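Local coordinates for protein 3-oxoadipate enol-lactonase (Burkholderia xenovorans, PDB 2XUA) that probably hydrolyses 3-oxoadipate enol-lactone, a step of catechol breakdown, with an alpha/beta hydrolase fold that carries a cap domain, at residues 67-70 / 71-75. Sequence-based numbering, arbitrary orientation.
Sequences EAPK and GPYTI
With CG of Tyr73 set opposite its own carbonyl carbon (chi1 -56°), the phenol ring reaches back along the bend to Pro69, four residues earlier. There Tyr73 OH donates a hydrogen bond to Pro69 O at 2.7 Å; the C=O...O angle of 128° and a donor tilted 33° from the carbonyl plane show that the hydroxyl approaches obliquely. The same end of the ring packs on the pyrrolidine, Pro69 CD lying 3.7 Å from Tyr73 CZ, and the two side chains cross at nearly a right angle. Lys70 O sits at the ring edge, 3.7 Å from Tyr73 CE1. A water ties the bend together a second time, donating to Lys70 O at 3.0 Å and to Pro72 O at 2.7 Å, while the cis peptide bond between Gly71 and Pro72 lies at the bend of the loop. Arg61 makes a cation-pi contact with the Tyr73 ring. The loop follows strand 54-58 and ends at Thr74, the N-cap of helix 75-88; Pro69 touches Thr12 of strand 12-19, whereas Tyr73 packs against helix 183-195, so the loop links that strand to a helix of what is probably the cap, inserted between strands 117-123 and 209-214.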
ATOM      1  N   GLU B  67     -14.748   5.930  -1.615  1.00 20.63           N
ATOM      2  CA  GLU B  67     -15.824   6.211  -0.683  1.00 23.92           C
ATOM      3  C   GLU B  67     -16.416   4.904  -0.218  1.00 23.64           C
ATOM      4  O   GLU B  67     -16.412   3.918  -0.950  1.00 22.31           O
ATOM      5  CB  GLU B  67     -16.887   7.018  -1.412  1.00 23.81           C
ATOM      6  CG  GLU B  67     -18.119   7.427  -0.578  1.00 29.95           C
ATOM      7  CD  GLU B  67     -19.227   7.993  -1.481  1.00 35.93           C
ATOM      8  OE1 GLU B  67     -19.088   9.133  -1.967  1.00 41.43           O
ATOM      9  OE2 GLU B  67     -20.196   7.282  -1.762  1.00 39.64           O
ATOM     10  N   ALA B  68     -16.901   4.878   1.020  1.00 27.15           N
ATOM     11  CA  ALA B  68     -17.807   3.798   1.426  1.00 30.27           C
ATOM     12  C   ALA B  68     -19.268   4.287   1.535  1.00 33.53           C
ATOM     13  O   ALA B  68     -19.712   4.609   2.613  1.00 34.20           O
ATOM     14  CB  ALA B  68     -17.358   3.203   2.732  1.00 29.76           C
ATOM     15  N   PRO B  69     -20.026   4.302   0.432  1.00 36.09           N
ATOM     16  CA  PRO B  69     -21.397   4.796   0.569  1.00 38.10           C
ATOM     17  C   PRO B  69     -22.301   3.844   1.365  1.00 40.19           C
ATOM     18  O   PRO B  69     -21.828   2.844   1.949  1.00 40.56           O
ATOM     19  CB  PRO B  69     -21.880   4.892  -0.883  1.00 38.08           C
ATOM     20  CG  PRO B  69     -21.107   3.882  -1.623  1.00 37.66           C
ATOM     21  CD  PRO B  69     -19.842   3.564  -0.824  1.00 35.95           C
ATOM     22  N   LYS B  70     -23.593   4.187   1.427  1.00 41.78           N
ATOM     23  CA  LYS B  70     -24.542   3.473   2.278  1.00 42.86           C
ATOM     24  C   LYS B  70     -24.809   2.103   1.692  1.00 42.05           C
ATOM     25  O   LYS B  70     -25.163   1.967   0.502  1.00 42.72           O
ATOM     26  CB  LYS B  70     -25.861   4.280   2.455  1.00 43.56           C
ATOM     27  CG  LYS B  70     -27.051   3.458   3.039  1.00 47.54           C
ATOM     28  CD  LYS B  70     -28.320   4.334   3.334  1.00 53.53           C
ATOM     29  CE  LYS B  70     -29.233   4.594   2.085  1.00 55.54           C
ATOM     30  NZ  LYS B  70     -30.167   3.461   1.694  1.00 56.69           N
ATOM     31  N   GLY B  71     -24.599   1.091   2.519  1.00 41.38           N
ATOM     32  CA  GLY B  71     -24.913  -0.275   2.117  1.00 40.64           C
ATOM     33  C   GLY B  71     -26.329  -0.703   2.519  1.00 39.45           C
ATOM     34  O   GLY B  71     -27.034   0.082   3.159  1.00 39.67           O
ATOM     35  N   PRO B  72     -26.747  -1.939   2.152  1.00 37.88           N
ATOM     36  CA  PRO B  72     -25.935  -2.998   1.528  1.00 36.12           C
ATOM     37  C   PRO B  72     -25.490  -2.602   0.125  1.00 34.17           C
ATOM     38  O   PRO B  72     -26.071  -1.686  -0.438  1.00 34.34           O
ATOM     39  CB  PRO B  72     -26.922  -4.147   1.394  1.00 35.89           C
ATOM     40  CG  PRO B  72     -28.230  -3.483   1.145  1.00 37.35           C
ATOM     41  CD  PRO B  72     -28.189  -2.262   2.081  1.00 38.33           C
ATOM     42  N   TYR B  73     -24.487  -3.282  -0.444  1.00 30.32           N
ATOM     43  CA  TYR B  73     -24.130  -3.027  -1.846  1.00 27.99           C
ATOM     44  C   TYR B  73     -24.654  -4.167  -2.648  1.00 27.08           C
ATOM     45  O   TYR B  73     -25.034  -5.235  -2.109  1.00 27.14           O
ATOM     46  CB  TYR B  73     -22.603  -2.888  -2.074  1.00 25.79           C
ATOM     47  CG  TYR B  73     -21.933  -1.838  -1.244  1.00 25.52           C
ATOM     48  CD1 TYR B  73     -22.615  -0.714  -0.812  1.00 21.82           C
ATOM     49  CD2 TYR B  73     -20.577  -1.933  -0.945  1.00 21.84           C
ATOM     50  CE1 TYR B  73     -21.979   0.250  -0.051  1.00 24.76           C
ATOM     51  CE2 TYR B  73     -19.946  -0.985  -0.222  1.00 23.11           C
ATOM     52  CZ  TYR B  73     -20.639   0.120   0.240  1.00 23.17           C
ATOM     53  OH  TYR B  73     -19.983   1.054   0.999  1.00 22.09           O
ATOM     54  N   THR B  74     -24.676  -3.977  -3.946  1.00 26.61           N
ATOM     55  CA  THR B  74     -25.154  -5.034  -4.796  1.00 25.93           C
ATOM     56  C   THR B  74     -24.149  -5.270  -5.887  1.00 26.44           C
ATOM     57  O   THR B  74     -23.350  -4.361  -6.190  1.00 26.32           O
ATOM     58  CB  THR B  74     -26.514  -4.662  -5.432  1.00 27.30           C
ATOM     59  OG1 THR B  74     -26.330  -3.564  -6.344  1.00 23.47           O
ATOM     60  CG2 THR B  74     -27.539  -4.259  -4.333  1.00 26.57           C
ATOM     61  N   ILE B  75     -24.218  -6.458  -6.488  1.00 25.14           N
ATOM     62  CA  ILE B  75     -23.396  -6.822  -7.662  1.00 26.02           C
ATOM     63  C   ILE B  75     -23.621  -5.851  -8.856  1.00 26.96           C
ATOM     64  O   ILE B  75     -22.670  -5.583  -9.647  1.00 24.80           O
ATOM     65  CB  ILE B  75     -23.551  -8.314  -8.043  1.00 25.48           C
ATOM     66  CG1 ILE B  75     -22.505  -8.785  -9.068  1.00 26.40           C
ATOM     67  CG2 ILE B  75     -25.022  -8.628  -8.617  1.00 26.07           C
ATOM     68  CD1 ILE B  75     -21.031  -8.639  -8.610  1.00 26.62           C
TER
HETATM   69  O   HOH W   1     -26.866   0.596  -1.597  1.00 36.78           O